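Local structure of HpcH/HpaI aldolase (Desulfitobacterium hafniense, 3QZ6) at residues K14-T19 and G37-I42; G208-F213 and A230-W235. The protein belongs to the HpcH/HpaI aldolase family and folds as a TIM barrel, a closed parallel sheet wrapped in helices, here paired into a two-chain assembly. All blocks are in the same frame, centred on the assembly; numbering follows the deposited sequence.

Interaction 1 (K14-T19 and G37-I42); sequences KSVVGT and GLDYFI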
ATOM      1  N   LYS A  14       3.341 -22.598 -17.954  1.00 27.17           N
ATOM      2  CA  LYS A  14       4.044 -21.434 -17.419  1.00 29.36           C
ATOM      3  C   LYS A  14       4.063 -21.400 -15.895  1.00 27.59           C
ATOM      4  O   LYS A  14       3.136 -21.872 -15.234  1.00 26.25           O
ATOM      5  CB  LYS A  14       3.397 -20.136 -17.904  1.00 28.72           C
ATOM      6  CG  LYS A  14       3.468 -19.870 -19.400  1.00 35.45           C
ATOM      7  CD  LYS A  14       2.801 -18.528 -19.692  1.00 43.35           C
ATOM      8  CE  LYS A  14       2.815 -18.178 -21.172  1.00 55.07           C
ATOM      9  NZ  LYS A  14       4.197 -18.072 -21.698  1.00 62.58           N
ATOM     10  N   SER A  15       5.119 -20.814 -15.346  1.00 24.42           N
ATOM     11  CA  SER A  15       5.149 -20.446 -13.942  1.00 25.03           C
ATOM     12  C   SER A  15       4.463 -19.093 -13.813  1.00 28.34           C
ATOM     13  O   SER A  15       4.667 -18.218 -14.643  1.00 27.16           O
ATOM     14  CB  SER A  15       6.591 -20.335 -13.458  1.00 23.73           C
ATOM     15  OG  SER A  15       7.309 -21.525 -13.732  1.00 30.17           O
ATOM     16  N   VAL A  16       3.636 -18.915 -12.789  1.00 25.51           N
ATOM     17  CA  VAL A  16       2.947 -17.639 -12.609  1.00 25.73           C
ATOM     18  C   VAL A  16       3.137 -17.127 -11.193  1.00 29.50           C
ATOM     19  O   VAL A  16       3.293 -17.906 -10.254  1.00 28.42           O
ATOM     20  CB  VAL A  16       1.447 -17.739 -12.950  1.00 27.53           C
ATOM     21  CG1 VAL A  16       1.270 -18.110 -14.419  1.00 24.80           C
ATOM     22  CG2 VAL A  16       0.756 -18.761 -12.050  1.00 27.36           C
ATOM     23  N   VAL A  17       3.121 -15.810 -11.047  1.00 24.92           N
ATOM     24  CA  VAL A  17       3.490 -15.182  -9.793  1.00 22.75           C
ATOM     25  C   VAL A  17       2.379 -14.270  -9.281  1.00 24.44           C
ATOM     26  O   VAL A  17       1.839 -13.445 -10.028  1.00 18.73           O
ATOM     27  CB  VAL A  17       4.798 -14.374  -9.946  1.00 23.96           C
ATOM     28  CG1 VAL A  17       5.312 -13.935  -8.585  1.00 19.77           C
ATOM     29  CG2 VAL A  17       5.866 -15.213 -10.682  1.00 22.83           C
ATOM     30  N   GLY A  18       2.049 -14.425  -8.001  1.00 21.53           N
ATOM     31  CA  GLY A  18       0.986 -13.659  -7.379  1.00 19.13           C
ATOM     32  C   GLY A  18       1.386 -13.202  -5.991  1.00 23.07           C
ATOM     33  O   GLY A  18       2.444 -13.576  -5.475  1.00 21.49           O
ATOM     34  N   THR A  19       0.537 -12.388  -5.378  1.00 20.58           N
ATOM     35  CA  THR A  19       0.790 -11.925  -4.027  1.00 17.07           C
ATOM     36  C   THR A  19      -0.542 -11.813  -3.290  1.00 17.48           C
ATOM     37  O   THR A  19      -1.607 -11.831  -3.918  1.00 17.66           O
ATOM     38  CB  THR A  19       1.549 -10.580  -4.048  1.00 21.73           C
ATOM     39  OG1 THR A  19       2.217 -10.381  -2.802  1.00 21.14           O
ATOM     40  CG2 THR A  19       0.596  -9.407  -4.325  1.00 20.17           C
ATOM     41  N   GLY A  37       4.783  -6.833 -12.737  1.00 24.96           N
ATOM     42  CA  GLY A  37       4.936  -8.120 -13.388  1.00 22.36           C
ATOM     43  C   GLY A  37       4.184  -9.271 -12.734  1.00 28.46           C
ATOM     44  O   GLY A  37       4.485 -10.434 -13.000  1.00 24.95           O
ATOM     45  N   LEU A  38       3.207  -8.969 -11.882  1.00 24.76           N
ATOM     46  CA  LEU A  38       2.403 -10.035 -11.265  1.00 20.10           C
ATOM     47  C   LEU A  38       1.367 -10.577 -12.243  1.00 21.15           C
ATOM     48  O   LEU A  38       0.806  -9.829 -13.033  1.00 22.83           O
ATOM     49  CB  LEU A  38       1.714  -9.533  -9.990  1.00 19.77           C
ATOM     50  CG  LEU A  38       2.652  -9.309  -8.797  1.00 23.33           C
ATOM     51  CD1 LEU A  38       1.957  -8.574  -7.662  1.00 23.80           C
ATOM     52  CD2 LEU A  38       3.211 -10.633  -8.312  1.00 27.58           C
ATOM     53  N   ASP A  39       1.132 -11.884 -12.202  1.00 19.12           N
ATOM     54  CA  ASP A  39       0.070 -12.494 -12.997  1.00 21.12           C
ATOM     55  C   ASP A  39      -1.293 -12.435 -12.305  1.00 23.62           C
ATOM     56  O   ASP A  39      -2.327 -12.391 -12.964  1.00 21.02           O
ATOM     57  CB  ASP A  39       0.413 -13.954 -13.281  1.00 20.08           C
ATOM     58  CG  ASP A  39       1.640 -14.086 -14.135  1.00 24.53           C
ATOM     59  OD1 ASP A  39       1.532 -13.785 -15.336  1.00 25.89           O
ATOM     60  OD2 ASP A  39       2.708 -14.441 -13.596  1.00 22.07           O
ATOM     61  N   TYR A  40      -1.287 -12.473 -10.975  1.00 18.31           N
ATOM     62  CA  TYR A  40      -2.534 -12.533 -10.220  1.00 18.41           C
ATOM     63  C   TYR A  40      -2.315 -12.011  -8.806  1.00 20.15           C
ATOM     64  O   TYR A  40      -1.184 -11.767  -8.388  1.00 18.46           O
ATOM     65  CB  TYR A  40      -3.069 -13.975 -10.166  1.00 15.85           C
ATOM     66  CG  TYR A  40      -2.242 -14.908  -9.293  1.00 19.50           C
ATOM     67  CD1 TYR A  40      -2.609 -15.174  -7.971  1.00 19.28           C
ATOM     68  CD2 TYR A  40      -1.091 -15.518  -9.788  1.00 21.36           C
ATOM     69  CE1 TYR A  40      -1.851 -16.015  -7.168  1.00 18.33           C
ATOM     70  CE2 TYR A  40      -0.331 -16.354  -8.996  1.00 19.83           C
ATOM     71  CZ  TYR A  40      -0.715 -16.604  -7.688  1.00 22.54           C
ATOM     72  OH  TYR A  40       0.044 -17.443  -6.908  1.00 24.43           O
ATOM     73  N   PHE A  41      -3.403 -11.808  -8.076  1.00 18.58           N
ATOM     74  CA  PHE A  41      -3.291 -11.579  -6.648  1.00 20.20           C
ATOM     75  C   PHE A  41      -4.513 -12.155  -5.978  1.00 19.18           C
ATOM     76  O   PHE A  41      -5.523 -12.433  -6.631  1.00 17.65           O
ATOM     77  CB  PHE A  41      -3.114 -10.085  -6.307  1.00 15.51           C
ATOM     78  CG  PHE A  41      -4.255  -9.218  -6.756  1.00 17.19           C
ATOM     79  CD1 PHE A  41      -5.346  -8.997  -5.925  1.00 16.06           C
ATOM     80  CD2 PHE A  41      -4.229  -8.612  -8.007  1.00 21.53           C
ATOM     81  CE1 PHE A  41      -6.392  -8.185  -6.332  1.00 14.52           C
ATOM     82  CE2 PHE A  41      -5.265  -7.803  -8.430  1.00 20.47           C
ATOM     83  CZ  PHE A  41      -6.347  -7.572  -7.593  1.00 16.81           C
ATOM     84  N   ILE A  42      -4.418 -12.359  -4.671  1.00 13.65           N
ATOM     85  CA  ILE A  42      -5.488 -13.029  -3.959  1.00 17.08           C
ATOM     86  C   ILE A  42      -6.033 -12.100  -2.904  1.00 19.77           C
ATOM     87  O   ILE A  42      -5.306 -11.671  -2.011  1.00 16.35           O
ATOM     88  CB  ILE A  42      -5.001 -14.327  -3.294  1.00 18.23           C
ATOM     89  CG1 ILE A  42      -4.253 -15.201  -4.314  1.00 19.89           C
ATOM     90  CG2 ILE A  42      -6.182 -15.076  -2.656  1.00 17.15           C
ATOM     91  CD1 ILE A  42      -4.023 -16.633  -3.837  1.00 21.10           C
TER
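V17 and D39 lock together where strands 16-21 and 40-44, the first two of the TIM barrel, begin to run side by side as the ends of a beta-alpha-beta unit. The polar grip is reciprocal. V17 N donates to D39 OD2 at 2.9 Å, meeting the lone pair that faces away from the other carboxylate oxygen, while D39 N returns a bond to V17 O at 2.8 Å. Y40 N adds a weak bond to the same carbonyl. With CG anti to its carbonyl carbon (chi1 -65°), D39 turns its carboxylate back to strand 16-21, and its OD1 forms a salt bridge with K9. Farther along, I42 N reaches T19 O at 3.0 Å.

Apolar contacts fill in around these bonds. The two methyls of L38 divide between two partners: CD2, on a side chain crossing V17 at about a right angle, meets V17 CG1 at 3.9 Å, and CD1 meets T19 CG2 at 3.7 Å. V16 CG2 lies 4.0 Å from Y40 CE2.

The Y40 ring folds back across G18, where a CB would collide with CE1. G18 CA sits over the ring centre in a CH-pi contact, 3.4 Å from the centroid and 14° off the normal.

Interaction 2 (G208-F213 and A230-W235); sequences GVVKGF and AQMLLW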
ATOM      1  N   GLY A 208      -2.641 -35.263 -11.089  1.00 32.24           N
ATOM      2  CA  GLY A 208      -2.588 -34.295 -12.172  1.00 30.17           C
ATOM      3  C   GLY A 208      -3.046 -32.901 -11.758  1.00 32.55           C
ATOM      4  O   GLY A 208      -3.711 -32.197 -12.517  1.00 30.76           O
ATOM      5  N   VAL A 209      -2.664 -32.500 -10.552  1.00 27.35           N
ATOM      6  CA  VAL A 209      -3.065 -31.214  -9.978  1.00 24.89           C
ATOM      7  C   VAL A 209      -1.870 -30.250  -9.919  1.00 26.69           C
ATOM      8  O   VAL A 209      -0.757 -30.650  -9.597  1.00 27.47           O
ATOM      9  CB  VAL A 209      -3.676 -31.432  -8.571  1.00 26.26           C
ATOM     10  CG1 VAL A 209      -3.794 -30.127  -7.792  1.00 23.73           C
ATOM     11  CG2 VAL A 209      -5.038 -32.130  -8.683  1.00 24.62           C
ATOM     12  N   VAL A 210      -2.097 -28.977 -10.235  1.00 28.07           N
ATOM     13  CA  VAL A 210      -1.017 -28.000 -10.219  1.00 22.36           C
ATOM     14  C   VAL A 210      -0.488 -27.781  -8.801  1.00 24.72           C
ATOM     15  O   VAL A 210      -1.246 -27.728  -7.837  1.00 25.07           O
ATOM     16  CB  VAL A 210      -1.458 -26.653 -10.840  1.00 29.50           C
ATOM     17  CG1 VAL A 210      -0.423 -25.567 -10.577  1.00 26.21           C
ATOM     18  CG2 VAL A 210      -1.703 -26.807 -12.328  1.00 26.16           C
ATOM     19  N   LYS A 211       0.824 -27.654  -8.685  1.00 27.34           N
ATOM     20  CA  LYS A 211       1.454 -27.438  -7.395  1.00 26.86           C
ATOM     21  C   LYS A 211       1.676 -25.943  -7.141  1.00 23.24           C
ATOM     22  O   LYS A 211       2.151 -25.222  -8.014  1.00 24.98           O
ATOM     23  CB  LYS A 211       2.768 -28.226  -7.327  1.00 27.00           C
ATOM     24  CG  LYS A 211       2.536 -29.740  -7.234  1.00 27.22           C
ATOM     25  CD  LYS A 211       3.818 -30.555  -7.377  1.00 28.35           C
ATOM     26  CE  LYS A 211       4.445 -30.369  -8.750  1.00 29.57           C
ATOM     27  NZ  LYS A 211       5.337 -31.522  -9.083  1.00 29.26           N
ATOM     28  N   GLY A 212       1.296 -25.483  -5.953  1.00 20.69           N
ATOM     29  CA  GLY A 212       1.465 -24.085  -5.587  1.00 21.28           C
ATOM     30  C   GLY A 212       2.329 -23.994  -4.347  1.00 26.03           C
ATOM     31  O   GLY A 212       2.566 -25.001  -3.681  1.00 24.14           O
ATOM     32  N   PHE A 213       2.835 -22.804  -4.049  1.00 20.53           N
ATOM     33  CA  PHE A 213       3.630 -22.618  -2.840  1.00 20.93           C
ATOM     34  C   PHE A 213       3.556 -21.176  -2.371  1.00 20.81           C
ATOM     35  O   PHE A 213       3.644 -20.252  -3.175  1.00 23.00           O
ATOM     36  CB  PHE A 213       5.088 -22.993  -3.090  1.00 21.96           C
ATOM     37  CG  PHE A 213       5.908 -23.116  -1.830  1.00 27.86           C
ATOM     38  CD1 PHE A 213       5.922 -24.303  -1.113  1.00 27.07           C
ATOM     39  CD2 PHE A 213       6.672 -22.052  -1.372  1.00 27.29           C
ATOM     40  CE1 PHE A 213       6.681 -24.428   0.048  1.00 28.69           C
ATOM     41  CE2 PHE A 213       7.434 -22.168  -0.210  1.00 29.37           C
ATOM     42  CZ  PHE A 213       7.441 -23.364   0.497  1.00 28.30           C
ATOM     43  N   ALA A 230       6.471 -26.503  -9.142  1.00 27.70           N
ATOM     44  CA  ALA A 230       5.330 -25.689  -8.725  1.00 27.16           C
ATOM     45  C   ALA A 230       5.113 -24.546  -9.714  1.00 29.37           C
ATOM     46  O   ALA A 230       6.032 -23.771  -9.969  1.00 27.98           O
ATOM     47  CB  ALA A 230       5.578 -25.136  -7.344  1.00 23.66           C
ATOM     48  N   GLN A 231       3.906 -24.436 -10.270  1.00 28.64           N
ATOM     49  CA  GLN A 231       3.598 -23.335 -11.186  1.00 25.40           C
ATOM     50  C   GLN A 231       2.905 -22.148 -10.504  1.00 26.56           C
ATOM     51  O   GLN A 231       3.021 -21.005 -10.968  1.00 25.23           O
ATOM     52  CB  GLN A 231       2.714 -23.810 -12.336  1.00 23.74           C
ATOM     53  CG  GLN A 231       3.309 -24.865 -13.239  1.00 26.84           C
ATOM     54  CD  GLN A 231       2.300 -25.331 -14.272  1.00 32.50           C
ATOM     55  OE1 GLN A 231       1.718 -26.407 -14.145  1.00 33.81           O
ATOM     56  NE2 GLN A 231       2.066 -24.501 -15.294  1.00 27.63           N
HETATM   57  N   MSE A 232       2.164 -22.415  -9.430  1.00 25.32           N
HETATM   58  CA  MSE A 232       1.450 -21.351  -8.724  1.00 27.36           C
HETATM   59  C   MSE A 232       2.311 -20.781  -7.609  1.00 29.09           C
HETATM   60  O   MSE A 232       2.359 -21.328  -6.509  1.00 30.17           O
HETATM   61  CB  MSE A 232       0.124 -21.855  -8.147  1.00 28.52           C
HETATM   62  CG  MSE A 232      -1.013 -21.916  -9.146  1.00 25.63           C
HETATM   63 SE   MSE A 232      -1.583 -20.145  -9.774  0.71 30.38          SE
HETATM   64  CE  MSE A 232      -2.395 -19.452  -8.136  1.00 19.82           C
ATOM     65  N   LEU A 233       2.991 -19.677  -7.894  1.00 23.79           N
ATOM     66  CA  LEU A 233       3.924 -19.107  -6.933  1.00 20.57           C
ATOM     67  C   LEU A 233       3.295 -17.891  -6.274  1.00 24.11           C
ATOM     68  O   LEU A 233       2.952 -16.928  -6.951  1.00 23.66           O
ATOM     69  CB  LEU A 233       5.224 -18.717  -7.635  1.00 23.10           C
ATOM     70  CG  LEU A 233       5.812 -19.838  -8.499  1.00 27.82           C
ATOM     71  CD1 LEU A 233       7.029 -19.343  -9.281  1.00 24.76           C
ATOM     72  CD2 LEU A 233       6.163 -21.054  -7.640  1.00 23.51           C
ATOM     73  N   LEU A 234       3.157 -17.950  -4.952  1.00 19.68           N
ATOM     74  CA  LEU A 234       2.492 -16.909  -4.179  1.00 20.07           C
ATOM     75  C   LEU A 234       3.474 -16.328  -3.167  1.00 24.91           C
ATOM     76  O   LEU A 234       3.882 -17.010  -2.231  1.00 27.00           O
ATOM     77  CB  LEU A 234       1.296 -17.510  -3.438  1.00 19.75           C
ATOM     78  CG  LEU A 234       0.445 -16.517  -2.645  1.00 22.39           C
ATOM     79  CD1 LEU A 234      -0.136 -15.480  -3.587  1.00 14.84           C
ATOM     80  CD2 LEU A 234      -0.676 -17.240  -1.884  1.00 20.99           C
ATOM     81  N   TRP A 235       3.850 -15.068  -3.350  1.00 22.96           N
ATOM     82  CA  TRP A 235       4.908 -14.472  -2.531  1.00 19.19           C
ATOM     83  C   TRP A 235       4.441 -13.228  -1.788  1.00 19.80           C
ATOM     84  O   TRP A 235       3.970 -12.265  -2.398  1.00 19.14           O
ATOM     85  CB  TRP A 235       6.134 -14.128  -3.393  1.00 22.31           C
ATOM     86  CG  TRP A 235       7.102 -13.228  -2.680  1.00 23.04           C
ATOM     87  CD1 TRP A 235       7.910 -13.559  -1.629  1.00 22.75           C
ATOM     88  CD2 TRP A 235       7.347 -11.845  -2.953  1.00 25.16           C
ATOM     89  NE1 TRP A 235       8.635 -12.461  -1.228  1.00 23.49           N
ATOM     90  CE2 TRP A 235       8.308 -11.399  -2.027  1.00 22.33           C
ATOM     91  CE3 TRP A 235       6.846 -10.940  -3.890  1.00 22.87           C
ATOM     92  CZ2 TRP A 235       8.770 -10.088  -2.011  1.00 22.71           C
ATOM     93  CZ3 TRP A 235       7.314  -9.638  -3.868  1.00 20.25           C
ATOM     94  CH2 TRP A 235       8.267  -9.231  -2.945  1.00 20.37           C
TER
HETATM   95  O   HOH W   1       2.761 -27.542 -10.881  1.00 27.74           O
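F213 bonds through its main chain to two residues of strand 232-237, M232 (modelled as selenomethionine) and L234, as parallel strands do: F213 N donates to M232 O at 2.9 Å, and F213 O accepts from L234 N at 2.9 Å, both donors lying close to the line of the C=O bond. One step back, K211 O takes M232 N at 3.1 Å, nearly straight at the hydrogen (168°), together with a weak, bent bond from Q231 N. A water accepts from K211 N at 2.9 Å and more weakly from Q231 N, linking the two backbones. K211 NZ forms a salt bridge with D205.

The side chains add a few apolar contacts. V210 CG1, anti to the backbone N (chi1 169°), touches M232 CG at 4.0 Å, and its other methyl, CG2, lies near Q231 OE1; both neighbours cross the valine at about a right angle. A230 CB rests against K211 O. G212 lets M232 CB come within 3.7 Å of its CA. The F213 ring meets Y197 edge-to-face and W224 with the planes at about 40°.

Backbone groups make every direct hydrogen bond between these segments of the barrel's last two strands, so the pairing needs no polar side chain.

In the fold
From the N terminus, interaction 1 comes first, closing a short loop through helix 29-35 between strands 16-21 and 40-44. Interaction 2 opens much later, closing a similar one through helix 223-227 between strands 210-215 and 232-237. The two are in series, neither nested nor crossed, yet the barrel brings them together: strand 232-237 lies beside strand 16-21, so the last strand seals against the first, and the centres of the two contacts are about 10 Å apart. At this seam T19 OG1 probably bonds to W235 O, K14 O probably to Q231 NE2, and M232 packs on V16 and Y40. Both contacts also touch the second subunit, whose F259 and I253 pack on V17 and L233, respectively.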